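Local coordinates for protein dioxygenase (Pseudomonas brassicacearum, PDB 5V2D) that probably cleaves the central double bond of lignin-derived stilbenes with dioxygen at a non-haem iron centre, at residues Val214-Ser219 and Leu225-Phe230; Ser143-Asn148 and Gly196-Phe201. One frame throughout, in Å; residues are numbered along the deposited sequence.

Interaction 1: residues Val214-Ser219 and Leu225-Phe230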
# COMPACT_ATOMS: atom_id res chain seq x y z
N VAL A 214 7.56 3.60 17.23
CA VAL A 214 8.83 4.30 17.04
C VAL A 214 8.81 5.07 15.75
O VAL A 214 8.43 4.46 14.72
CB VAL A 214 10.04 3.35 16.83
CG1 VAL A 214 11.36 4.04 17.12
CG2 VAL A 214 9.87 2.03 17.44
N TYR A 215 9.27 6.33 15.76
CA TYR A 215 9.58 7.08 14.53
C TYR A 215 11.08 6.95 14.21
O TYR A 215 11.90 7.01 15.12
CB TYR A 215 9.20 8.56 14.69
CG TYR A 215 9.63 9.39 13.53
CD1 TYR A 215 9.10 9.16 12.30
CD2 TYR A 215 10.60 10.37 13.65
CE1 TYR A 215 9.49 9.88 11.20
CE2 TYR A 215 10.98 11.12 12.58
CZ TYR A 215 10.44 10.87 11.35
OH TYR A 215 10.85 11.56 10.23
N PHE A 216 11.42 6.76 12.95
CA PHE A 216 12.77 6.73 12.44
C PHE A 216 12.98 7.72 11.31
O PHE A 216 12.15 7.79 10.39
CB PHE A 216 13.11 5.37 11.81
CG PHE A 216 13.01 4.23 12.72
CD1 PHE A 216 12.06 3.21 12.51
CD2 PHE A 216 13.91 4.12 13.76
CE1 PHE A 216 12.04 2.10 13.34
CE2 PHE A 216 13.87 2.99 14.63
CZ PHE A 216 12.90 1.99 14.40
N GLU A 217 14.16 8.39 11.31
CA GLU A 217 14.54 9.23 10.23
C GLU A 217 15.94 8.88 9.78
O GLU A 217 16.89 8.97 10.59
CB GLU A 217 14.40 10.69 10.62
CG GLU A 217 14.70 11.61 9.42
CD GLU A 217 13.96 12.97 9.47
OE1 GLU A 217 14.37 13.75 8.60
OE2 GLU A 217 13.00 13.23 10.27
N LEU A 218 16.08 8.49 8.50
CA LEU A 218 17.31 8.07 7.89
C LEU A 218 17.78 8.97 6.76
O LEU A 218 16.96 9.50 5.98
CB LEU A 218 17.28 6.62 7.42
CG LEU A 218 16.96 5.57 8.52
CD1 LEU A 218 15.63 4.90 8.27
CD2 LEU A 218 18.04 4.54 8.68
N SER A 219 19.10 9.17 6.68
CA SER A 219 19.69 9.94 5.65
C SER A 219 19.65 9.18 4.38
O SER A 219 19.45 7.95 4.38
CB SER A 219 21.17 10.30 6.05
OG SER A 219 22.02 9.22 5.74
N LEU A 225 19.37 9.15 11.71
CA LEU A 225 19.54 10.49 12.24
C LEU A 225 18.79 10.75 13.50
O LEU A 225 19.23 11.58 14.31
CB LEU A 225 19.12 11.52 11.22
CG LEU A 225 19.83 11.43 9.86
CD1 LEU A 225 19.17 12.33 8.83
CD2 LEU A 225 21.30 11.84 9.99
N HIS A 226 17.67 10.06 13.74
CA HIS A 226 16.85 10.35 14.88
C HIS A 226 15.86 9.17 15.03
O HIS A 226 15.40 8.61 14.03
CB HIS A 226 16.06 11.67 14.68
CG HIS A 226 15.42 12.17 15.95
ND1 HIS A 226 16.07 12.27 17.17
CD2 HIS A 226 14.14 12.51 16.18
CE1 HIS A 226 15.21 12.66 18.09
NE2 HIS A 226 14.05 12.89 17.50
N GLU A 227 15.52 8.85 16.24
CA GLU A 227 14.48 7.90 16.55
C GLU A 227 13.71 8.38 17.75
O GLU A 227 14.23 9.13 18.58
CB GLU A 227 15.07 6.53 16.75
CG GLU A 227 16.04 6.37 17.91
CD GLU A 227 16.66 4.97 17.93
OE1 GLU A 227 17.83 4.93 18.22
OE2 GLU A 227 16.00 3.96 17.60
N ILE A 228 12.42 8.07 17.82
CA ILE A 228 11.58 8.46 18.94
C ILE A 228 10.77 7.25 19.30
O ILE A 228 9.86 6.84 18.52
CB ILE A 228 10.61 9.62 18.58
CG1 ILE A 228 11.30 10.78 17.88
CG2 ILE A 228 9.83 10.07 19.83
CD1 ILE A 228 10.33 11.87 17.46
N TRP A 229 11.08 6.65 20.45
CA TRP A 229 10.33 5.49 20.96
C TRP A 229 9.30 5.99 21.95
O TRP A 229 9.63 6.79 22.81
CB TRP A 229 11.27 4.54 21.71
CG TRP A 229 12.22 3.84 20.79
CD1 TRP A 229 13.33 4.37 20.20
CD2 TRP A 229 12.15 2.46 20.35
NE1 TRP A 229 13.94 3.44 19.42
CE2 TRP A 229 13.28 2.24 19.53
CE3 TRP A 229 11.27 1.41 20.61
CZ2 TRP A 229 13.52 1.02 18.90
CZ3 TRP A 229 11.53 0.19 20.01
CH2 TRP A 229 12.65 -0.00 19.16
N PHE A 230 8.07 5.52 21.85
CA PHE A 230 7.06 5.85 22.84
C PHE A 230 6.04 4.74 22.87
O PHE A 230 6.26 3.70 22.22
CB PHE A 230 6.45 7.21 22.53
CG PHE A 230 5.73 7.34 21.19
CD1 PHE A 230 4.35 7.39 21.15
CD2 PHE A 230 6.45 7.50 20.00
CE1 PHE A 230 3.65 7.58 19.94
CE2 PHE A 230 5.79 7.62 18.78
CZ PHE A 230 4.37 7.68 18.76

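Interaction 2: residues Ser143-Asn148 and Gly196-Phe201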
# COMPACT_ATOMS: atom_id res chain seq x y z
N SER A 143 4.84 -2.71 -0.16
CA SER A 143 5.35 -1.56 -0.88
C SER A 143 6.75 -1.76 -1.33
O SER A 143 7.46 -2.63 -0.88
CB SER A 143 5.40 -0.29 0.02
OG SER A 143 4.11 0.06 0.48
N VAL A 144 7.18 -0.86 -2.22
CA VAL A 144 8.56 -0.80 -2.67
C VAL A 144 9.00 0.64 -2.65
O VAL A 144 8.21 1.54 -2.93
CB VAL A 144 8.75 -1.45 -4.06
CG1 VAL A 144 8.73 -2.96 -3.99
CG2 VAL A 144 7.68 -0.99 -5.06
N ILE A 145 10.27 0.88 -2.31
CA ILE A 145 10.82 2.24 -2.36
C ILE A 145 12.32 2.17 -2.58
O ILE A 145 12.96 1.28 -2.03
CB ILE A 145 10.49 3.02 -1.07
CG1 ILE A 145 10.58 4.49 -1.31
CG2 ILE A 145 11.40 2.63 0.12
CD1 ILE A 145 10.08 5.32 -0.17
N PRO A 146 12.88 3.06 -3.41
CA PRO A 146 14.36 3.11 -3.52
C PRO A 146 14.97 3.76 -2.30
O PRO A 146 14.48 4.75 -1.82
CB PRO A 146 14.62 4.04 -4.76
CG PRO A 146 13.32 4.20 -5.39
CD PRO A 146 12.28 4.05 -4.29
N HIS A 147 16.06 3.19 -1.82
CA HIS A 147 16.78 3.79 -0.66
C HIS A 147 18.22 3.27 -0.66
O HIS A 147 18.49 2.08 -0.74
CB HIS A 147 16.06 3.47 0.66
CG HIS A 147 16.90 3.76 1.87
ND1 HIS A 147 17.13 5.06 2.29
CD2 HIS A 147 17.60 2.94 2.69
CE1 HIS A 147 17.90 5.02 3.37
NE2 HIS A 147 18.22 3.75 3.64
N ASN A 148 19.17 4.23 -0.61
CA ASN A 148 20.60 3.94 -0.42
C ASN A 148 21.10 2.87 -1.36
O ASN A 148 21.74 1.88 -0.94
CB ASN A 148 20.78 3.50 1.06
CG ASN A 148 22.21 3.47 1.52
OD1 ASN A 148 23.06 4.12 0.93
ND2 ASN A 148 22.48 2.70 2.61
N GLY A 196 15.88 14.08 0.79
CA GLY A 196 15.93 12.68 0.40
C GLY A 196 15.97 11.71 1.60
O GLY A 196 16.19 10.50 1.38
N ASN A 197 15.76 12.21 2.83
CA ASN A 197 15.70 11.33 4.00
C ASN A 197 14.51 10.35 3.86
O ASN A 197 13.44 10.69 3.33
CB ASN A 197 15.52 12.10 5.28
CG ASN A 197 16.78 12.92 5.70
OD1 ASN A 197 17.80 12.85 5.04
ND2 ASN A 197 16.68 13.61 6.79
N LEU A 198 14.70 9.17 4.46
CA LEU A 198 13.66 8.15 4.57
C LEU A 198 13.02 8.33 5.90
O LEU A 198 13.69 8.25 6.93
CB LEU A 198 14.24 6.76 4.42
CG LEU A 198 13.27 5.58 4.39
CD1 LEU A 198 12.46 5.70 3.13
CD2 LEU A 198 14.04 4.30 4.33
N LEU A 199 11.73 8.61 5.88
CA LEU A 199 10.94 8.84 7.07
C LEU A 199 10.10 7.58 7.28
O LEU A 199 9.36 7.14 6.36
CB LEU A 199 10.06 10.02 6.89
CG LEU A 199 10.75 11.26 6.23
CD1 LEU A 199 9.79 12.46 6.24
CD2 LEU A 199 12.01 11.71 6.92
N ALA A 200 10.24 6.92 8.43
CA ALA A 200 9.63 5.65 8.62
C ALA A 200 9.21 5.47 10.09
O ALA A 200 9.38 6.37 10.90
CB ALA A 200 10.62 4.57 8.19
N PHE A 201 8.61 4.33 10.39
CA PHE A 201 8.14 4.08 11.75
C PHE A 201 7.94 2.59 11.93
O PHE A 201 8.02 1.82 10.95
CB PHE A 201 6.89 4.88 12.06
CG PHE A 201 5.66 4.37 11.38
CD1 PHE A 201 4.80 3.41 12.03
CD2 PHE A 201 5.32 4.78 10.11
CE1 PHE A 201 3.71 2.90 11.37
CE2 PHE A 201 4.18 4.27 9.46
CZ PHE A 201 3.38 3.35 10.08
O HOH W 1 16.36 7.54 1.07

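Interaction 1: residues Val214-Ser219 and Leu225-Phe230
Val214 lies flat against the indole of Trp229, its cross-strand partner in a non-hydrogen-bonded antiparallel pair. CG1 sits almost squarely over the five-membered ring, 3.4 Å from its centroid, a CH-pi contact; CG2 covers the six-membered ring, 3.5 Å from Trp229 CE3. With CG1 anti to the backbone N (chi1 -160°), both methyls of this branched residue can spread over the one ring face. The indole is also held along its edge: Trp229 NE1 gives a nearly straight bond of 2.8 Å to Glu227 OE2, which is approached from above the carboxylate plane. Next comes Tyr215, in a hydrogen-bonded pair with Ile228: Tyr215 N to Ile228 O and Ile228 N to Tyr215 O, 2.9 Å each. On this face the Tyr215 ring meets the delta methyl of Ile228 obliquely, and Tyr215 OH reaches along its own strand to donate to Glu217 OE2 at 2.7 Å. Phe216 returns to the face of Val214 and Trp229, where its ring edge meets Glu227, with Phe216 CE2 3.8 Å from Glu227 OE2. Opposite Glu217, strand 225-230 forms a classic beta bulge: Leu225 and His226 both face it, and Glu217 O takes a 2.7 Å bond from Leu225 N and a weak one from His226 N. Leu225 CD1 packs 4.0 Å from Ser219 CB; Ser219, where the strand gives way to the turn, is small enough for the leucine to lie against it. The two strands form a beta hairpin in a four-stranded antiparallel sheet, with 224-231 outermost and 198-203 bonded to the far side of 212-218. Tyr215 packs on strand 247-252, and Glu217 OE1 forms a salt bridge with Arg284.

Interaction 2: residues Ser143-Asn148 and Gly196-Phe201
The imidazole of His147 is covered on both faces. A delta methyl of Leu198 comes over one of them, with CD2 3.8 Å from the ring centroid and 14° off its normal, a CH-pi contact; CB of the following residue, Asn148, lies over the opposite face. At the edge, in the ring plane, a water stands 2.9 Å from His147 ND1 and donates a hydrogen bond of 3.0 Å to the carbonyl O of Gly196, bridging the two segments. CG is anti to the backbone N (chi1 166°), which lays the ring against Leu198, and the leucine comes in roughly perpendicular to the histidine side chain. The leucine forks between two partners: while CD2 rests on the histidine, Leu198 CD1 meets Ile145 CD1 at 4.1 Å. These two aliphatic chains run alongside each other in opposite senses. Ile145 extends CG1 and CD1 (chi2 172°) far enough to bridge backbones whose nearest CA atoms, of His147 and Leu198, are 7.5 Å apart. Replacing His147 with an alanine would probably open a gap over Leu198 CD2 and leave the water bound to Gly196 O without its nitrogen partner. The contact joins two antiparallel sheets, with 143-147 an edge strand of one and 198-203 an inner strand of the other, consistent with neighbouring blades of the beta-propeller known for this family. Histidine suits this junction because it combines a pi face that accepts the leucine methyl with a polar edge for the water. The chemistry is therefore mostly dispersion between buried side chains; between these two segments, the one polar link found is the water bridge.

Along the chain the two contacts come in series, interaction 2 closing before interaction 1 opens, and their centres lie about 13 Å apart on the same side of the chain's centre. They share one four-stranded antiparallel sheet, in which strand 198-203 of interaction 2 neighbours strand 212-218 of interaction 1. Probable backbone hydrogen bonds from Leu198 N to Leu218 O and from Ala200 N to Phe216 O join them directly. The sheet is consistent with a propeller blade: interaction 1 builds its outer hairpin, while interaction 2 ties its inner part to the preceding blade, nearer the iron held by His188, His239, His304 and His495, which lies about 12 Å from the Ile145 side chain.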